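PDB 2J0X: lysine-sensitive aspartokinase 3 from Escherichia coli, which catalyses the ATP-dependent phosphorylation of L-aspartate to 4-phospho-L-aspartate, the first step towards lysine, and is allosterically inhibited by lysine. Local coordinates for the interface of chains A and B. Coordinates in Å, arbitrary orientation; residue numbers count along the deposited sequence, not the author numbering. Chains: chain A/B, Lysine-sensitive aspartokinase 3.

Contact 1: the interface of chains A and B. Residues chain A 249, 255, 260-262; chain B 316, 319-320, 346-347.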
loop_
_atom_site.group_PDB
_atom_site.type_symbol
_atom_site.label_atom_id
_atom_site.label_comp_id
_atom_site.label_asym_id
_atom_site.label_seq_id
_atom_site.Cartn_x
_atom_site.Cartn_y
_atom_site.Cartn_z
ATOM N N ALA A 249 11.156 -12.903 13.004
ATOM C CA ALA A 249 9.932 -12.239 12.566
ATOM C C ALA A 249 9.967 -11.959 11.071
ATOM O O ALA A 249 8.965 -12.115 10.379
ATOM C CB ALA A 249 9.741 -10.937 13.332
ATOM N N GLY A 255 7.120 -17.700 9.783
ATOM C CA GLY A 255 5.726 -17.450 10.110
ATOM C C GLY A 255 4.777 -18.416 9.413
ATOM O O GLY A 255 3.862 -18.978 10.027
ATOM N N HIS A 260 3.565 -17.981 14.611
ATOM C CA HIS A 260 3.521 -16.534 14.413
ATOM C C HIS A 260 4.329 -15.752 15.452
ATOM O O HIS A 260 4.080 -15.864 16.652
ATOM C CB HIS A 260 2.080 -16.032 14.452
ATOM C CG HIS A 260 1.949 -14.592 14.067
ATOM N ND1 HIS A 260 1.506 -14.192 12.824
ATOM C CD2 HIS A 260 2.296 -13.461 14.725
ATOM C CE1 HIS A 260 1.590 -12.876 12.733
ATOM N NE2 HIS A 260 2.068 -12.408 13.872
ATOM N N PRO A 261 5.265 -14.899 14.990
ATOM C CA PRO A 261 6.146 -14.070 15.820
ATOM C C PRO A 261 5.495 -13.304 16.963
ATOM O O PRO A 261 6.078 -13.167 18.037
ATOM C CB PRO A 261 6.795 -13.134 14.804
ATOM C CG PRO A 261 5.750 -13.000 13.765
ATOM C CD PRO A 261 5.307 -14.429 13.595
ATOM N N ALA A 262 4.293 -12.793 16.741
ATOM C CA ALA A 262 3.636 -12.034 17.792
ATOM C C ALA A 262 3.430 -12.852 19.066
ATOM O O ALA A 262 3.575 -12.325 20.171
ATOM C CB ALA A 262 2.306 -11.484 17.294
ATOM N N LEU B 316 4.303 -6.075 14.518
ATOM C CA LEU B 316 4.232 -7.521 14.341
ATOM C C LEU B 316 2.850 -7.973 13.948
ATOM O O LEU B 316 2.680 -9.072 13.438
ATOM C CB LEU B 316 4.604 -8.266 15.620
ATOM C CG LEU B 316 6.074 -8.415 16.010
ATOM C CD1 LEU B 316 6.158 -9.222 17.304
ATOM C CD2 LEU B 316 6.839 -9.104 14.899
ATOM N N LEU B 319 1.611 -8.880 10.096
ATOM C CA LEU B 319 1.983 -10.182 9.555
ATOM C C LEU B 319 0.776 -11.105 9.463
ATOM O O LEU B 319 0.216 -11.520 10.477
ATOM C CB LEU B 319 3.069 -10.829 10.416
ATOM C CG LEU B 319 4.110 -11.682 9.676
ATOM C CD1 LEU B 319 5.048 -12.287 10.699
ATOM C CD2 LEU B 319 3.456 -12.784 8.852
ATOM N N HIS B 320 0.399 -11.419 8.224
ATOM C CA HIS B 320 -0.742 -12.279 7.893
ATOM C C HIS B 320 -2.098 -11.675 8.216
ATOM O O HIS B 320 -3.121 -12.347 8.107
ATOM C CB HIS B 320 -0.614 -13.628 8.575
ATOM C CG HIS B 320 0.509 -14.454 8.046
ATOM N ND1 HIS B 320 1.333 -15.201 8.861
ATOM C CD2 HIS B 320 0.950 -14.652 6.781
ATOM C CE1 HIS B 320 2.234 -15.821 8.121
ATOM N NE2 HIS B 320 2.023 -15.504 6.856
ATOM N N GLU B 346 8.639 -7.924 6.051
ATOM C CA GLU B 346 7.582 -8.770 6.558
ATOM C C GLU B 346 6.725 -8.147 7.637
ATOM O O GLU B 346 5.513 -8.319 7.623
ATOM C CB GLU B 346 8.140 -10.107 7.017
ATOM C CG GLU B 346 8.562 -10.993 5.843
ATOM C CD GLU B 346 7.467 -11.159 4.787
ATOM O OE1 GLU B 346 7.094 -10.154 4.139
ATOM O OE2 GLU B 346 6.976 -12.293 4.598
ATOM N N VAL B 347 7.329 -7.401 8.555
ATOM C CA VAL B 347 6.552 -6.785 9.620
ATOM C C VAL B 347 6.677 -5.264 9.723
ATOM O O VAL B 347 6.464 -4.673 10.780
ATOM C CB VAL B 347 6.885 -7.463 10.960
ATOM C CG1 VAL B 347 6.390 -8.901 10.914
ATOM C CG2 VAL B 347 8.388 -7.442 11.212
#

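Contact 2: the interface of chains A and B. Residues chain A 383, 386, 416, 432; chain B 397-399.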
loop_
_atom_site.group_PDB
_atom_site.type_symbol
_atom_site.label_atom_id
_atom_site.label_comp_id
_atom_site.label_asym_id
_atom_site.label_seq_id
_atom_site.Cartn_x
_atom_site.Cartn_y
_atom_site.Cartn_z
ATOM N N GLU A 383 0.745 -11.476 -12.944
ATOM C CA GLU A 383 1.874 -12.364 -13.208
ATOM C C GLU A 383 1.980 -13.386 -12.082
ATOM O O GLU A 383 2.138 -13.022 -10.917
ATOM C CB GLU A 383 3.188 -11.603 -13.259
ATOM C CG GLU A 383 3.517 -10.952 -14.577
ATOM C CD GLU A 383 4.921 -10.366 -14.567
ATOM O OE1 GLU A 383 5.858 -11.104 -14.184
ATOM O OE2 GLU A 383 5.089 -9.181 -14.936
ATOM N N LEU A 386 6.044 -16.358 -9.968
ATOM C CA LEU A 386 7.239 -15.662 -9.524
ATOM C C LEU A 386 7.642 -16.278 -8.201
ATOM O O LEU A 386 6.800 -16.829 -7.493
ATOM C CB LEU A 386 6.950 -14.179 -9.339
ATOM C CG LEU A 386 7.017 -13.414 -10.647
ATOM C CD1 LEU A 386 6.485 -12.006 -10.472
ATOM C CD2 LEU A 386 8.460 -13.418 -11.110
ATOM N N ARG A 416 13.192 -9.175 -10.849
ATOM C CA ARG A 416 11.983 -8.552 -11.376
ATOM C C ARG A 416 11.325 -7.592 -10.384
ATOM O O ARG A 416 10.438 -6.825 -10.754
ATOM C CB ARG A 416 10.976 -9.629 -11.815
ATOM C CG ARG A 416 9.940 -9.112 -12.814
ATOM C CD ARG A 416 8.529 -9.404 -12.343
ATOM N NE ARG A 416 7.524 -8.631 -13.073
ATOM C CZ ARG A 416 7.549 -7.308 -13.199
ATOM N NH1 ARG A 416 8.530 -6.601 -12.658
ATOM N NH2 ARG A 416 6.583 -6.681 -13.846
ATOM N N PRO A 432 11.920 -15.000 -11.566
ATOM C CA PRO A 432 11.030 -15.970 -12.201
ATOM C C PRO A 432 11.302 -17.338 -11.585
ATOM O O PRO A 432 12.450 -17.662 -11.280
ATOM C CB PRO A 432 11.433 -15.879 -13.664
ATOM C CG PRO A 432 12.912 -15.591 -13.569
ATOM C CD PRO A 432 12.979 -14.558 -12.487
ATOM N N SER B 397 12.411 -3.353 -16.756
ATOM C CA SER B 397 11.787 -4.476 -16.056
ATOM C C SER B 397 11.131 -5.440 -17.041
ATOM O O SER B 397 10.540 -5.013 -18.039
ATOM C CB SER B 397 10.736 -3.955 -15.076
ATOM O OG SER B 397 9.944 -5.015 -14.572
ATOM N N LYS B 398 11.236 -6.736 -16.758
ATOM C CA LYS B 398 10.650 -7.764 -17.616
ATOM C C LYS B 398 10.194 -8.967 -16.788
ATOM O O LYS B 398 10.686 -9.191 -15.681
ATOM C CB LYS B 398 11.667 -8.188 -18.683
ATOM C CG LYS B 398 12.074 -7.045 -19.621
ATOM C CD LYS B 398 13.357 -7.342 -20.382
ATOM C CE LYS B 398 13.807 -6.135 -21.208
ATOM N NZ LYS B 398 15.126 -6.335 -21.891
ATOM N N ALA B 399 9.243 -9.728 -17.325
ATOM C CA ALA B 399 8.693 -10.903 -16.641
ATOM C C ALA B 399 9.770 -11.870 -16.176
ATOM O O ALA B 399 9.586 -12.603 -15.202
ATOM C CB ALA B 399 7.722 -11.630 -17.562
#

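Contact 1: the interface of chains A and B
B:Leu319 and B:Leu316 of one subunit pack against A:His260 and A:Pro261 of the other, with A:Ala249 against a methyl of B:Leu316. The imidazole of A:His260 swings towards chain B with CG anti to the backbone N (chi1 -172°), and its rim, not a face, meets the partner. NE2 points at the backbone carbonyl O of B:Leu316, 3.4 Å away, a weak hydrogen bond (153° at the hydrogen). Next to it, CE1 lies 3.4 Å from CB of B:Leu319, the two side chains running past each other in opposite directions. A face of the same ring is covered near its rim by CD of A:Pro261, which probably limits how the ring can turn. A histidine suits this place because one ring offers both a polar N-H and apolar carbon edges; an alanine here would probably leave the B:Leu316 carbonyl without this donor and open a gap beside B:Leu319.

The branched leucines fill the apolar part. The side chain of B:Leu319 passes A:Pro261 at a slant, its CD1 methyl against the CG and CD edge. B:Leu316 splits its methyls: CD2 reaches CB of A:Ala249 at 3.8 Å, while CD1 lies 3.8 Å from CA of A:Ala262. The small alanines let these methyls come close to the 3-10 helix 261-264 and to helix 245-249. The patch fastens the catalytic half of one subunit to the regulatory ACT region of its dimer partner, beside the lysine-site residue B:Glu346.

Contact 2: the interface of chains A and B
A:Arg416 reaches across to B:Ser397 with one end of its guanidinium while the opposite edge is held by A:Glu383 of its own chain. Its chain bends at chi2, and the CB to CD stretch runs past the backbone carbonyl O of B:Lys398, 3.9 Å from CB and 4.0 Å from CD. NH1 lies 2.9 Å from the hydroxyl OG of B:Ser397, a hydrogen bond with the arginine as donor, though strongly tilted, since OG sits well above the guanidinium plane. The serine hydroxyl is turned to this partner with OG anti to the backbone N (chi1 169°). A short hydroxyl suits this loop position, since it can accept a hydrogen bond while taking little room.

On the other edge, A:Arg416 grips A:Glu383 side-on through NE and NH2. Both converge on one carboxylate oxygen, OE2: NH2 is 3.1 Å from it, a salt bridge, and NE is also 3.1 Å away. The oxygen sits almost in the guanidinium plane, only 7° out of it, and is met on its syn side. The two flat groups are nevertheless not coplanar, because the donors approach from one face of the carboxylate, 31° out of its plane. A weaker bond runs from NE to the other oxygen, OE1. This grip is likely to limit rotation of the guanidinium, leaving NH1 beside the serine hydroxyl. Arginine suits the role because its N-H groups spread along a planar edge and tip, so one head serves a carboxylate and a hydroxyl together. The glutamate, extended beyond CG, reaches it from strand 379-384, and its charge probably balances that of the arginine.

In this part of the homodimer interface, which joins the C-terminal regulatory regions of the two chains, B:Ala399 lies beside the carboxylate of A:Glu383 and buries 53 Å². Its small side chain sits close to the acid: the methyl CB is 3.9 Å from OE1 of A:Glu383, and CA is 3.8 Å from that same oxygen.

The centres of contact 1 and contact 2 lie about 26 Å apart on the same two-fold symmetric interface, and they share no residue or secondary-structure element. Contact 1 joins the catalytic half of chain A to the regulatory ACT region of chain B, largely through apolar packing. Contact 2 pairs segments from the C-terminal parts of both chains and combines a polar arginine-serine contact with packing of a small alanine. Each has a twin with the chains exchanged, so both are repeated across the homodimer. Together they tie regulatory regions to each other and to a partner's catalytic half, a layout through which lysine binding could plausibly influence the active site.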